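Local coordinates for protein transcriptional regulator (Mesorhizobium loti, PDB 3BHQ) that probably binds cis-regulatory DNA and controls transcription, as a putative regulator of the TetR family, at residues A[19-24]-A[61-66]; A[15-20]-A[51-56]. One frame throughout, in Å; residues are numbered along the deposited sequence. Where two conformers were deposited one is given.

In the fold
Both contacts start from helix 9-28, the first helix of the TetR-type DNA-binding domain, and their centres lie about 8 Å apart. Along the chain that helix comes first, helix 35-42 follows, then helix 46-53 with Phe53 at its end, then helix 56-83. Contact 2 packs residues 15-20 against the end of the predicted helix-turn-helix; contact 1, a turn further along helix 9-28, packs residues 19-24 against the long helix 56-83. Ile18 joins them, its CG2 lying 3.7 Å from Ser66 CB. One helix thus holds both the probable DNA-reading unit and helix 56-83, which beside contact 1 also packs on helix 123-150 and then runs on into the C-terminal domain.

Contact 1. Residues A[19-24]-A[61-66]; sequences QAATAA and GEVVLS
Val63 overlaps Thr22 with both methyls and Ala21 with one of them, where the two helices come near enough for the CA atoms of Thr22 and Val63 to stand 5.7 Å apart. Val63 CG1 sits against the threonine hydroxyl, 3.3 Å from Thr22 OG1, and also borders the CB and CG2 of that residue. The other branch, Val63 CG2, reaches the methyl of the small neighbour, with Ala21 CB at 3.7 Å. With CG1 anti to the backbone N (chi1 162°), the valine fork straddles the hydroxyl, with Val63 CG2 3.6 Å from Thr22 OG1. This is the junction of helix 9-28 with helix 56-83 in a TetR-type regulator, joining the first helix of the DNA-binding domain to the long helix leading into the C-terminal domain. Beyond the methyls the contact turns polar: a water gives one hydrogen to Thr22 OG1 at 2.7 Å and the other to Val63 O at 3.0 Å, bridging the helices without any direct hydrogen bond between the segments. Thr22 OG1 is also bonded to Ile18 O, one turn back on its own helix. Phe25 and Ile18 extend the apolar cover of Val63, while Ile38 of helix 35-42 packs on Ala21.

Contact 2. Residues A[15-20]-A[51-56]; sequences REIIQA and KHFTDK
Phe53 sets the outer part of its ring against Ile17 and Ile18, though the CA atoms of Ile17 and Phe53 stay 9.3 Å apart. From CB the side chain heads toward helix 9-28, with CG beside the backbone N and anti to the carbonyl carbon (chi1 -63°), a turn that carries the far half of the ring to the two isoleucines. Along one side of the ring CD2 meets the CG2 methyl of Ile17, and CE2 comes closer to the same methyl, with Ile17 CG2 to Phe53 CE2 at 3.7 Å. Ile17 CB and CD1 also approach CE2, so this one ring carbon touches both branches of the isoleucine. On the neighbouring side of the tip, Phe53 CE1 lies 4.1 Å from both Ile18 CG1 and Ile18 CD1. At the tip, Phe53 CZ lies 3.9 Å from Ile18 CG1, and Ile18 CD1 is hardly farther. The side chain of Ile18 crosses that of the phenylalanine at about a right angle, whereas Ile17 meets it on a slant.

The ring closes the end of helix 46-53, the second helix of the predicted helix-turn-helix, onto the first helix of the domain. Leu59 and Glu62 of helix 56-83 border it as well, and Ile17 also packs on Thr48 and Val49. Just beside it, His52 ND1 is hydrogen-bonded to Asp14, a polar link between the same two helices. An alanine in place of Phe53 would remove the whole ring and is likely to open a gap beside Ile17 and Ile18, leaving the end of helix 46-53 less firmly placed. No hydrogen bond or salt bridge joins these two segments, which implies that their hold on each other rests on hydrocarbon packing and the burial of the ring.

Contact 1. Residues A[19-24]-A[61-66]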
loop_
_atom_site.group_PDB
_atom_site.type_symbol
_atom_site.label_atom_id
_atom_site.label_comp_id
_atom_site.label_asym_id
_atom_site.label_seq_id
_atom_site.Cartn_x
_atom_site.Cartn_y
_atom_site.Cartn_z
ATOM N N GLN A 19 -16.268 -14.815 -12.860
ATOM C CA GLN A 19 -17.043 -13.597 -12.524
ATOM C C GLN A 19 -17.856 -13.813 -11.226
ATOM O O GLN A 19 -17.871 -12.969 -10.305
ATOM C CB GLN A 19 -17.925 -13.243 -13.721
ATOM C CG GLN A 19 -18.718 -11.964 -13.623
ATOM C CD GLN A 19 -19.639 -11.743 -14.839
ATOM O OE1 GLN A 19 -19.481 -12.360 -15.913
ATOM N NE2 GLN A 19 -20.612 -10.854 -14.663
ATOM N N ALA A 20 -18.573 -14.949 -11.157
ATOM C CA ALA A 20 -19.327 -15.306 -9.972
ATOM C C ALA A 20 -18.461 -15.484 -8.742
ATOM O O ALA A 20 -18.788 -15.030 -7.656
ATOM C CB ALA A 20 -20.151 -16.598 -10.232
ATOM N N ALA A 21 -17.307 -16.131 -8.918
ATOM C CA ALA A 21 -16.386 -16.368 -7.815
ATOM C C ALA A 21 -15.829 -15.054 -7.282
ATOM O O ALA A 21 -15.683 -14.899 -6.098
ATOM C CB ALA A 21 -15.251 -17.315 -8.247
ATOM N N THR A 22 -15.521 -14.156 -8.202
ATOM C CA THR A 22 -14.968 -12.825 -7.834
ATOM C C THR A 22 -15.938 -12.056 -6.954
ATOM O O THR A 22 -15.581 -11.590 -5.864
ATOM C CB THR A 22 -14.640 -11.977 -9.065
ATOM O OG1 THR A 22 -13.719 -12.659 -9.942
ATOM C CG2 THR A 22 -14.002 -10.629 -8.642
ATOM N N ALA A 23 -17.201 -12.030 -7.376
ATOM C CA ALA A 23 -18.248 -11.356 -6.580
ATOM C C ALA A 23 -18.465 -12.039 -5.224
ATOM O O ALA A 23 -18.631 -11.381 -4.192
ATOM C CB ALA A 23 -19.563 -11.301 -7.376
ATOM N N ALA A 24 -18.489 -13.378 -5.231
ATOM C CA ALA A 24 -18.709 -14.175 -4.004
ATOM C C ALA A 24 -17.607 -13.972 -2.973
ATOM O O ALA A 24 -17.884 -13.730 -1.793
ATOM C CB ALA A 24 -18.876 -15.689 -4.341
ATOM N N GLY A 61 -7.158 -18.212 -6.997
ATOM C CA GLY A 61 -5.996 -17.856 -7.785
ATOM C C GLY A 61 -6.358 -17.391 -9.189
ATOM O O GLY A 61 -5.810 -16.405 -9.691
ATOM N N GLU A 62 -7.298 -18.086 -9.831
ATOM C CA GLU A 62 -7.800 -17.659 -11.147
ATOM C C GLU A 62 -8.534 -16.304 -11.116
ATOM O O GLU A 62 -8.484 -15.558 -12.095
ATOM C CB GLU A 62 -8.674 -18.757 -11.769
ATOM C CG GLU A 62 -7.852 -19.942 -12.171
ATOM C CD GLU A 62 -6.980 -19.659 -13.402
ATOM O OE1 GLU A 62 -7.458 -19.089 -14.413
ATOM O OE2 GLU A 62 -5.837 -20.045 -13.376
ATOM N N VAL A 63 -9.277 -16.034 -10.030
ATOM C CA VAL A 63 -9.940 -14.730 -9.829
ATOM C C VAL A 63 -8.871 -13.632 -9.824
ATOM O O VAL A 63 -9.011 -12.608 -10.513
ATOM C CB VAL A 63 -10.749 -14.716 -8.525
ATOM C CG1 VAL A 63 -11.077 -13.284 -8.045
ATOM C CG2 VAL A 63 -12.024 -15.553 -8.717
ATOM N N VAL A 64 -7.805 -13.860 -9.069
ATOM C CA VAL A 64 -6.698 -12.850 -8.975
ATOM C C VAL A 64 -6.091 -12.615 -10.349
ATOM O O VAL A 64 -5.938 -11.475 -10.804
ATOM C CB VAL A 64 -5.633 -13.206 -7.922
ATOM C CG1 VAL A 64 -4.410 -12.254 -8.021
ATOM C CG2 VAL A 64 -6.254 -13.236 -6.502
ATOM N N LEU A 65 -5.772 -13.697 -11.056
ATOM C CA LEU A 65 -5.196 -13.550 -12.389
ATOM C C LEU A 65 -6.126 -12.867 -13.385
ATOM O O LEU A 65 -5.661 -12.070 -14.200
ATOM C CB LEU A 65 -4.718 -14.887 -12.945
ATOM C CG LEU A 65 -3.587 -15.559 -12.201
ATOM C CD1 LEU A 65 -3.385 -16.985 -12.770
ATOM C CD2 LEU A 65 -2.297 -14.747 -12.305
ATOM N N SER A 66 -7.427 -13.176 -13.351
ATOM C CA SER A 66 -8.403 -12.542 -14.252
ATOM C C SER A 66 -8.490 -11.039 -14.008
ATOM O O SER A 66 -8.493 -10.261 -14.945
ATOM C CB SER A 66 -9.799 -13.163 -14.085
ATOM O OG SER A 66 -10.739 -12.588 -14.986
HETATM O O HOH W 1 -11.746 -11.693 -11.466
#

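Contact 2. Residues A[15-20]-A[51-56]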
loop_
_atom_site.group_PDB
_atom_site.type_symbol
_atom_site.label_atom_id
_atom_site.label_comp_id
_atom_site.label_asym_id
_atom_site.label_seq_id
_atom_site.Cartn_x
_atom_site.Cartn_y
_atom_site.Cartn_z
ATOM N N ARG A 15 -15.385 -18.082 -17.830
ATOM C CA ARG A 15 -15.479 -16.648 -17.546
ATOM C C ARG A 15 -16.632 -16.353 -16.575
ATOM O O ARG A 15 -16.459 -15.573 -15.631
ATOM C CB ARG A 15 -15.669 -15.846 -18.844
ATOM C CG ARG A 15 -15.835 -14.322 -18.630
ATOM C CD ARG A 15 -15.867 -13.521 -19.936
ATOM N NE ARG A 15 -16.828 -14.031 -20.912
ATOM C CZ ARG A 15 -18.157 -13.896 -20.837
ATOM N NH1 ARG A 15 -18.762 -13.237 -19.837
ATOM N NH2 ARG A 15 -18.900 -14.427 -21.804
ATOM N N GLU A 16 -17.796 -16.969 -16.816
ATOM C CA GLU A 16 -18.961 -16.790 -15.929
ATOM C C GLU A 16 -18.690 -17.282 -14.511
ATOM O O GLU A 16 -19.089 -16.648 -13.532
ATOM C CB GLU A 16 -20.205 -17.458 -16.515
ATOM C CG GLU A 16 -20.726 -16.747 -17.771
ATOM C CD GLU A 16 -21.786 -17.497 -18.550
ATOM O OE1 GLU A 16 -22.092 -18.668 -18.256
ATOM O OE2 GLU A 16 -22.305 -16.888 -19.508
ATOM N N ILE A 17 -18.007 -18.429 -14.409
ATOM C CA ILE A 17 -17.640 -18.980 -13.118
ATOM C C ILE A 17 -16.671 -18.026 -12.371
ATOM O O ILE A 17 -16.852 -17.779 -11.183
ATOM C CB ILE A 17 -17.031 -20.408 -13.252
ATOM C CG1 ILE A 17 -18.092 -21.373 -13.770
ATOM C CG2 ILE A 17 -16.465 -20.888 -11.923
ATOM C CD1 ILE A 17 -17.511 -22.705 -14.300
ATOM N N ILE A 18 -15.638 -17.546 -13.064
ATOM C CA ILE A 18 -14.675 -16.617 -12.451
ATOM C C ILE A 18 -15.363 -15.304 -12.026
ATOM O O ILE A 18 -15.113 -14.780 -10.938
ATOM C CB ILE A 18 -13.458 -16.363 -13.373
ATOM C CG1 ILE A 18 -12.622 -17.638 -13.496
ATOM C CG2 ILE A 18 -12.586 -15.230 -12.811
ATOM C CD1 ILE A 18 -11.665 -17.650 -14.673
ATOM N N GLN A 19 -16.268 -14.815 -12.860
ATOM C CA GLN A 19 -17.043 -13.597 -12.524
ATOM C C GLN A 19 -17.856 -13.813 -11.226
ATOM O O GLN A 19 -17.871 -12.969 -10.305
ATOM C CB GLN A 19 -17.925 -13.243 -13.721
ATOM C CG GLN A 19 -18.718 -11.964 -13.623
ATOM C CD GLN A 19 -19.639 -11.743 -14.839
ATOM O OE1 GLN A 19 -19.481 -12.360 -15.913
ATOM N NE2 GLN A 19 -20.612 -10.854 -14.663
ATOM N N ALA A 20 -18.573 -14.949 -11.157
ATOM C CA ALA A 20 -19.327 -15.306 -9.972
ATOM C C ALA A 20 -18.461 -15.484 -8.742
ATOM O O ALA A 20 -18.788 -15.030 -7.656
ATOM C CB ALA A 20 -20.151 -16.598 -10.232
ATOM N N LYS A 51 -14.356 -29.831 -12.013
ATOM C CA LYS A 51 -13.552 -30.331 -13.133
ATOM C C LYS A 51 -12.585 -29.262 -13.655
ATOM O O LYS A 51 -11.419 -29.552 -14.000
ATOM C CB LYS A 51 -14.450 -30.872 -14.261
ATOM C CG LYS A 51 -15.095 -32.216 -13.925
ATOM C CD LYS A 51 -16.354 -32.526 -14.745
ATOM C CE LYS A 51 -16.101 -32.744 -16.224
ATOM N NZ LYS A 51 -17.351 -33.185 -16.913
ATOM N N HIS A 52 -13.076 -28.027 -13.719
ATOM C CA HIS A 52 -12.310 -26.920 -14.320
ATOM C C HIS A 52 -11.468 -26.118 -13.358
ATOM O O HIS A 52 -10.463 -25.514 -13.780
ATOM C CB HIS A 52 -13.259 -25.984 -15.076
ATOM C CG HIS A 52 -13.891 -26.611 -16.269
ATOM N ND1 HIS A 52 -14.518 -25.868 -17.251
ATOM C CD2 HIS A 52 -13.927 -27.904 -16.689
ATOM C CE1 HIS A 52 -14.962 -26.688 -18.195
ATOM N NE2 HIS A 52 -14.622 -27.928 -17.878
ATOM N N PHE A 53 -11.803 -26.108 -12.068
ATOM C CA PHE A 53 -11.095 -25.312 -11.088
ATOM C C PHE A 53 -10.599 -26.037 -9.842
ATOM O O PHE A 53 -9.955 -25.380 -9.013
ATOM C CB PHE A 53 -11.932 -24.086 -10.712
ATOM C CG PHE A 53 -12.168 -23.164 -11.881
ATOM C CD1 PHE A 53 -11.142 -22.338 -12.315
ATOM C CD2 PHE A 53 -13.352 -23.165 -12.579
ATOM C CE1 PHE A 53 -11.311 -21.492 -13.424
ATOM C CE2 PHE A 53 -13.533 -22.329 -13.708
ATOM C CZ PHE A 53 -12.512 -21.482 -14.112
ATOM N N THR A 54 -10.908 -27.335 -9.705
ATOM C CA THR A 54 -10.394 -28.228 -8.642
ATOM C C THR A 54 -10.850 -27.940 -7.211
ATOM O O THR A 54 -11.369 -28.847 -6.540
ATOM C CB THR A 54 -8.847 -28.323 -8.700
ATOM O OG1 THR A 54 -8.527 -29.055 -9.879
ATOM C CG2 THR A 54 -8.238 -29.092 -7.468
ATOM N N ASP A 55 -10.562 -26.747 -6.732
ATOM C CA ASP A 55 -10.925 -26.374 -5.372
ATOM C C ASP A 55 -11.037 -24.879 -5.226
ATOM O O ASP A 55 -10.702 -24.134 -6.143
ATOM C CB ASP A 55 -9.984 -27.043 -4.335
ATOM C CG ASP A 55 -8.531 -26.652 -4.471
ATOM O OD1 ASP A 55 -8.191 -25.552 -4.982
ATOM O OD2 ASP A 55 -7.700 -27.468 -3.991
ATOM N N LYS A 56 -11.530 -24.445 -4.064
ATOM C CA LYS A 56 -11.795 -23.056 -3.807
ATOM C C LYS A 56 -10.504 -22.220 -3.833
ATOM O O LYS A 56 -10.500 -21.077 -4.325
ATOM C CB LYS A 56 -12.556 -22.926 -2.485
ATOM C CG LYS A 56 -13.253 -21.619 -2.295
ATOM C CD LYS A 56 -14.205 -21.620 -1.090
ATOM C CE LYS A 56 -13.489 -21.791 0.234
ATOM N NZ LYS A 56 -14.442 -21.768 1.383
#